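Redox-sensing transcriptional repressor Rex (Thermoanaerobacter ethanolicus, PDB 3WG9) probably represses transcription in response to the cellular NADH/NAD(+) balance, as a homodimer that joins winged-helix DNA-binding domains to Rossmann domains. Local coordinates at residues F105-G109 / F110-G114; A159-T162 / A163-V167; N192-L195 / S196-L199. All blocks are in the same frame, centred on the assembly; numbering follows the deposited sequence.

In the fold
All three contacts are local, each within one continuous run of chain, with centres about 21 to 22 Å apart. Interactions 1 and 2 belong to the Rossmann domain: 105-114 is a partly buried loop entering strand 110-117, where main-chain atoms, a water and a folded lysine do the work, whereas 159-167 is a more buried helix between two strands, with charged and aromatic pairs one turn apart. Interaction 3, residues 192-199, is partly buried where the last strand passes into helix 195-214, and sets a histidine beside an aspartate salt-bridged to the second subunit. Interactions 1 and 3 both touch that subunit; no other chain of the assembly touches interaction 2.

Interaction 1 (F105-G109 / F110-G114); sequences FEKSG and FNLKG
The backbone doubles back from Glu106 to Phe110, where the N-H of Phe110 reaches Glu106 O at 3.2 Å in the carbonyl plane, and the chain then runs out as a strand. Gly109 makes the bend possible: as modelled, its positive phi (120°) would jam a side chain against the preceding carbonyl oxygen. The same Glu106 O lies at the edge of the Phe110 ring, near the plane and 3.3 Å from CD2. A flat hydrocarbon ring suits this place because it also meets Tyr85 and packs on Leu199 of the second subunit. Lys107 contributes mostly its carbon chain. Its CG stands opposite the backbone N (chi1 -165°), and the later bends carry the chain past the Phe110 carbonyl, with CE 3.4 Å from Leu112 N and 3.6 Å from Leu112 CB. Nearer the backbone, Lys107 CA-H points at Phe110 O, a C-H...O contact of 3.6 Å. On the Asn111 side one water joins the segments, giving a hydrogen to Lys107 O at 2.8 Å and taking one from Asn111 ND2 at 3.0 Å. A carboxamide fits here because its N-H can serve that water, which links the loop carbonyl to the strand. Leu112, with its carbons on Thr87 and Ile89 of strand 85-90, belongs to the buried part of the sheet. This is the entry to the second strand of a Rossmann fold: the loop after helix 94-102 turns into strand 110-117, which pairs in parallel with strand 85-90 and leads to Asp117, which binds NAD(+) in other structures of this protein.

Interaction 2 (A159-T162 / A163-V167); sequences AQYT and ADRLV
Tyr161 and Arg165, one helical turn apart, meet with the aliphatic part of the arginine over a face of the ring: Arg165 CG stands 4.0 Å from the ring centroid and 18° off its normal, a CH-pi contact. Arg165 CD continues alongside, 3.7 Å from Tyr161 CE2, and the guanidinium then swings so that Tyr161 OH lies over one of its faces, the two planes 37° apart. With its CG opposite the backbone N (chi1 170°), the tyrosine offers a broad ring for the arginine's methylenes to lie on. One residue earlier, with the same i to i+4 spacing, Gln160 NE2 gives a hydrogen bond of 2.9 Å to Asp164 OD1; the oxygen lies in the amide plane, but the donor approaches from above the carboxylate plane. Behind both pairs runs the helix backbone, with i to i+4 bonds such as Leu166 N to Thr162 O at 3.1 Å. This helix is the crossover of a beta-alpha-beta unit of the Rossmann fold, between strands 149-152 and 173-176, and Leu166 turns its branches to Leu152 and helix 138-144. A water ties Thr162 OG1 (3.0 Å) to Arg165 NH1 (3.1 Å), and Thr162 OG1 also bonds to Asn158 O. Further out, the buried guanidinium is answered by two acids, with Arg165 NE on Glu139 and NH1 on Glu136. Thr162 contacts NADH, and Glu136 zinc, in other structures of this protein; neither is bound to this chain here. An amide suits position 160, its NH2 serving both the acceptor Asp164 and the carbonyl of Lys183.

Interaction 3 (N192-L195 / S196-L199); sequences NVHL and SDSL. With SO4 (sulfate ion), chain F.
The backbone leaves strand 189-192 extended through His194 and turns helical just after it: Asp197 N bonds to His194 O at 2.9 Å, and Leu199 N to Leu195 O at 3.1 Å. This is the strand-to-helix junction where the last strand of the Rossmann sheet passes into helix 195-214, whose first turn packs on the second subunit. The His194 and Asp197 side chains lie side by side and point the same way, ring and carboxylate planes 23° apart. In both, CG stands opposite the carbonyl carbon (chi1 -71° and -76°), and the carboxylate rests against the histidine's methylene, Asp197 OD2 3.5 Å from His194 CB. An acid suits the place because Asp197 OD1 forms a salt bridge with Arg20 of the second subunit, which also packs on His194. With an alanine here, that arginine would probably lose its carboxylate partner, and the methylene of His194 the group that lies against it. Ser198 OG, small enough to sit at the interface, is hydrogen-bonded to Glu191 and Trp175 of the second subunit. Leu195, buried, packs on Phe105 of the second subunit. In other structures of this protein Leu195 contacts NADH and His194 binds zinc; here His194 lies near a sulfate, probably from the crystallisation liquor, held also by Arg17 and Arg20 of the second subunit, and His194 NE2 reaches its O1 in a weak hydrogen bond of 3.3 Å.

Interaction 1 (F105-G109 / F110-G114)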
# COMPACT_ATOMS: atom_id res chain seq x y z
N PHE B 105 13.65 8.96 1.05
CA PHE B 105 13.51 8.14 2.26
C PHE B 105 13.52 6.65 1.92
O PHE B 105 13.34 5.81 2.79
CB PHE B 105 12.28 8.56 3.07
CG PHE B 105 12.48 9.84 3.84
CD1 PHE B 105 13.36 9.89 4.93
CD2 PHE B 105 11.83 11.02 3.46
CE1 PHE B 105 13.57 11.09 5.64
CE2 PHE B 105 12.02 12.22 4.17
CZ PHE B 105 12.89 12.26 5.25
N GLU B 106 13.67 6.37 0.62
CA GLU B 106 13.99 5.07 0.03
C GLU B 106 15.07 5.22 -1.07
O GLU B 106 15.21 4.31 -1.90
CB GLU B 106 12.76 4.43 -0.65
CG GLU B 106 11.63 3.93 0.23
CD GLU B 106 12.11 3.32 1.52
OE1 GLU B 106 13.23 2.76 1.54
OE2 GLU B 106 11.38 3.40 2.51
N LYS B 107 15.78 6.35 -1.13
CA LYS B 107 16.74 6.56 -2.22
C LYS B 107 17.96 5.75 -1.87
O LYS B 107 18.79 5.44 -2.74
CB LYS B 107 17.11 8.03 -2.46
CG LYS B 107 17.82 8.30 -3.81
CD LYS B 107 17.38 9.62 -4.47
CE LYS B 107 15.98 9.53 -5.12
NZ LYS B 107 15.12 10.72 -4.79
N SER B 108 18.08 5.38 -0.61
CA SER B 108 18.81 4.16 -0.42
C SER B 108 18.05 3.22 -1.37
O SER B 108 17.00 2.68 -1.03
CB SER B 108 18.79 3.70 1.02
OG SER B 108 19.54 4.62 1.79
N GLY B 109 18.56 3.14 -2.60
CA GLY B 109 18.35 1.97 -3.44
C GLY B 109 17.64 2.38 -4.69
O GLY B 109 17.94 1.91 -5.79
N PHE B 110 16.74 3.34 -4.54
CA PHE B 110 15.91 3.70 -5.66
C PHE B 110 16.27 5.09 -6.16
O PHE B 110 15.83 6.12 -5.63
CB PHE B 110 14.44 3.51 -5.30
CG PHE B 110 14.11 2.09 -4.89
CD1 PHE B 110 13.63 1.18 -5.83
CD2 PHE B 110 14.32 1.65 -3.60
CE1 PHE B 110 13.32 -0.12 -5.49
CE2 PHE B 110 13.99 0.34 -3.23
CZ PHE B 110 13.50 -0.54 -4.16
N ASN B 111 17.07 5.09 -7.21
CA ASN B 111 17.66 6.35 -7.61
C ASN B 111 16.83 7.08 -8.64
O ASN B 111 16.82 6.69 -9.81
CB ASN B 111 19.09 6.08 -8.10
CG ASN B 111 20.02 5.65 -6.95
OD1 ASN B 111 20.92 4.84 -7.14
ND2 ASN B 111 19.78 6.18 -5.76
N LEU B 112 16.12 8.12 -8.22
CA LEU B 112 15.23 8.83 -9.13
C LEU B 112 16.01 9.65 -10.17
O LEU B 112 16.71 10.57 -9.77
CB LEU B 112 14.32 9.79 -8.35
CG LEU B 112 13.29 10.55 -9.20
CD1 LEU B 112 12.24 9.61 -9.82
CD2 LEU B 112 12.55 11.59 -8.34
N LYS B 113 15.82 9.37 -11.47
CA LYS B 113 16.59 10.02 -12.56
C LYS B 113 15.86 11.12 -13.29
O LYS B 113 16.47 11.90 -14.00
CB LYS B 113 17.05 8.99 -13.59
CG LYS B 113 17.90 7.94 -13.02
CD LYS B 113 19.14 8.54 -12.37
CE LYS B 113 19.79 7.49 -11.53
NZ LYS B 113 21.21 7.79 -11.20
N GLY B 114 14.53 11.19 -13.16
CA GLY B 114 13.77 12.17 -13.92
C GLY B 114 12.31 12.07 -13.55
O GLY B 114 11.85 11.01 -13.07
O HOH W 1 21.24 4.54 -3.76

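Interaction 2 (A159-T162 / A163-V167)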
# COMPACT_ATOMS: atom_id res chain seq x y z
N ALA B 159 -3.23 6.79 -19.03
CA ALA B 159 -2.42 5.79 -18.33
C ALA B 159 -2.00 4.51 -19.06
O ALA B 159 -0.83 4.13 -18.97
CB ALA B 159 -2.96 5.46 -16.94
N GLN B 160 -2.91 3.79 -19.69
CA GLN B 160 -2.50 2.62 -20.43
C GLN B 160 -1.57 3.02 -21.58
O GLN B 160 -0.59 2.35 -21.87
CB GLN B 160 -3.72 1.88 -20.98
CG GLN B 160 -3.42 0.60 -21.75
CD GLN B 160 -2.79 -0.48 -20.89
OE1 GLN B 160 -3.33 -0.86 -19.85
NE2 GLN B 160 -1.58 -0.92 -21.27
N TYR B 161 -1.86 4.17 -22.21
CA TYR B 161 -1.00 4.60 -23.30
C TYR B 161 0.39 4.90 -22.74
O TYR B 161 1.41 4.53 -23.33
CB TYR B 161 -1.62 5.83 -23.99
CG TYR B 161 -0.66 6.47 -24.97
CD1 TYR B 161 -0.20 5.76 -26.08
CD2 TYR B 161 -0.17 7.75 -24.74
CE1 TYR B 161 0.70 6.35 -26.99
CE2 TYR B 161 0.71 8.35 -25.62
CZ TYR B 161 1.14 7.64 -26.73
OH TYR B 161 2.04 8.25 -27.55
N THR B 162 0.45 5.53 -21.57
CA THR B 162 1.73 5.84 -20.95
C THR B 162 2.46 4.55 -20.61
O THR B 162 3.62 4.43 -20.89
CB THR B 162 1.57 6.77 -19.73
OG1 THR B 162 1.00 7.99 -20.20
CG2 THR B 162 2.94 7.12 -19.08
N ALA B 163 1.75 3.56 -20.06
CA ALA B 163 2.37 2.26 -19.71
C ALA B 163 2.90 1.61 -21.01
O ALA B 163 4.00 1.06 -21.05
CB ALA B 163 1.33 1.37 -19.03
N ASP B 164 2.14 1.72 -22.11
CA ASP B 164 2.61 1.09 -23.37
C ASP B 164 3.90 1.72 -23.89
O ASP B 164 4.74 1.01 -24.41
CB ASP B 164 1.55 1.22 -24.48
CG ASP B 164 0.31 0.36 -24.23
OD1 ASP B 164 0.37 -0.57 -23.39
OD2 ASP B 164 -0.73 0.59 -24.89
N ARG B 165 4.02 3.04 -23.76
CA ARG B 165 5.21 3.75 -24.19
C ARG B 165 6.39 3.30 -23.35
O ARG B 165 7.51 3.14 -23.88
CB ARG B 165 5.08 5.27 -23.96
CG ARG B 165 3.96 5.93 -24.77
CD ARG B 165 4.06 7.38 -24.46
NE ARG B 165 5.18 7.98 -25.16
CZ ARG B 165 5.24 9.27 -25.39
NH1 ARG B 165 4.24 10.01 -24.91
NH2 ARG B 165 6.24 9.79 -26.10
N LEU B 166 6.20 3.20 -22.02
CA LEU B 166 7.37 2.78 -21.18
C LEU B 166 7.82 1.39 -21.54
O LEU B 166 9.01 1.08 -21.60
CB LEU B 166 7.07 2.80 -19.66
CG LEU B 166 6.49 4.09 -19.11
CD1 LEU B 166 6.25 3.96 -17.59
CD2 LEU B 166 7.32 5.29 -19.38
N VAL B 167 6.85 0.51 -21.75
CA VAL B 167 7.15 -0.86 -22.18
C VAL B 167 7.91 -0.93 -23.52
O VAL B 167 8.95 -1.60 -23.64
CB VAL B 167 5.82 -1.69 -22.24
CG1 VAL B 167 5.99 -2.99 -22.98
CG2 VAL B 167 5.26 -1.93 -20.79
O HOH W 2 2.33 9.48 -22.47

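Interaction 3 (N192-L195 / S196-L199)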
# COMPACT_ATOMS: atom_id res chain seq x y z
N ASN B 192 0.66 -3.07 -8.86
CA ASN B 192 -0.43 -2.12 -8.67
C ASN B 192 -0.56 -1.81 -7.21
O ASN B 192 -0.65 -2.70 -6.33
CB ASN B 192 -1.79 -2.58 -9.25
CG ASN B 192 -1.74 -2.92 -10.73
OD1 ASN B 192 -1.42 -2.08 -11.59
ND2 ASN B 192 -2.08 -4.16 -11.04
N VAL B 193 -0.48 -0.51 -6.92
CA VAL B 193 -0.70 -0.12 -5.55
C VAL B 193 -2.21 -0.03 -5.43
O VAL B 193 -2.91 0.67 -6.18
CB VAL B 193 -0.04 1.26 -5.21
CG1 VAL B 193 -0.25 1.63 -3.77
CG2 VAL B 193 1.51 1.27 -5.44
N HIS B 194 -2.69 -0.61 -4.37
CA HIS B 194 -4.11 -0.70 -4.14
C HIS B 194 -4.26 -0.08 -2.75
O HIS B 194 -4.48 -0.79 -1.82
CB HIS B 194 -4.45 -2.22 -4.07
CG HIS B 194 -4.36 -2.93 -5.42
ND1 HIS B 194 -5.07 -2.51 -6.52
CD2 HIS B 194 -3.70 -4.05 -5.79
CE1 HIS B 194 -4.81 -3.31 -7.54
NE2 HIS B 194 -3.97 -4.24 -7.12
N LEU B 195 -4.14 1.24 -2.60
CA LEU B 195 -4.41 1.89 -1.30
C LEU B 195 -5.76 1.53 -0.68
O LEU B 195 -5.91 1.47 0.53
CB LEU B 195 -4.40 3.41 -1.51
CG LEU B 195 -3.03 4.01 -1.89
CD1 LEU B 195 -3.11 5.57 -1.88
CD2 LEU B 195 -1.98 3.58 -0.86
N SER B 196 -6.79 1.41 -1.52
CA SER B 196 -8.10 1.00 -0.97
C SER B 196 -8.06 -0.34 -0.24
O SER B 196 -8.85 -0.59 0.70
CB SER B 196 -9.18 1.06 -2.09
OG SER B 196 -9.08 -0.13 -2.84
N ASP B 197 -7.10 -1.22 -0.58
CA ASP B 197 -7.02 -2.49 0.15
C ASP B 197 -6.72 -2.18 1.63
O ASP B 197 -7.18 -2.91 2.54
CB ASP B 197 -5.91 -3.42 -0.36
CG ASP B 197 -6.25 -4.12 -1.68
OD1 ASP B 197 -7.29 -3.83 -2.31
OD2 ASP B 197 -5.41 -4.96 -2.11
N SER B 198 -5.93 -1.13 1.88
CA SER B 198 -5.70 -0.69 3.31
C SER B 198 -6.93 0.02 3.92
O SER B 198 -7.39 -0.29 5.02
CB SER B 198 -4.41 0.19 3.38
OG SER B 198 -4.27 0.77 4.66
N LEU B 199 -7.46 1.01 3.19
CA LEU B 199 -8.60 1.77 3.66
C LEU B 199 -9.77 0.87 4.00
O LEU B 199 -10.46 1.08 5.02
CB LEU B 199 -8.98 2.79 2.56
CG LEU B 199 -10.19 3.65 2.95
CD1 LEU B 199 -10.06 4.46 4.23
CD2 LEU B 199 -10.56 4.56 1.75
S SO4 F . -3.58 -8.42 -7.07
O1 SO4 F . -3.99 -7.44 -8.07
O2 SO4 F . -4.58 -8.47 -6.01
O3 SO4 F . -3.52 -9.75 -7.70
O4 SO4 F . -2.31 -8.03 -6.45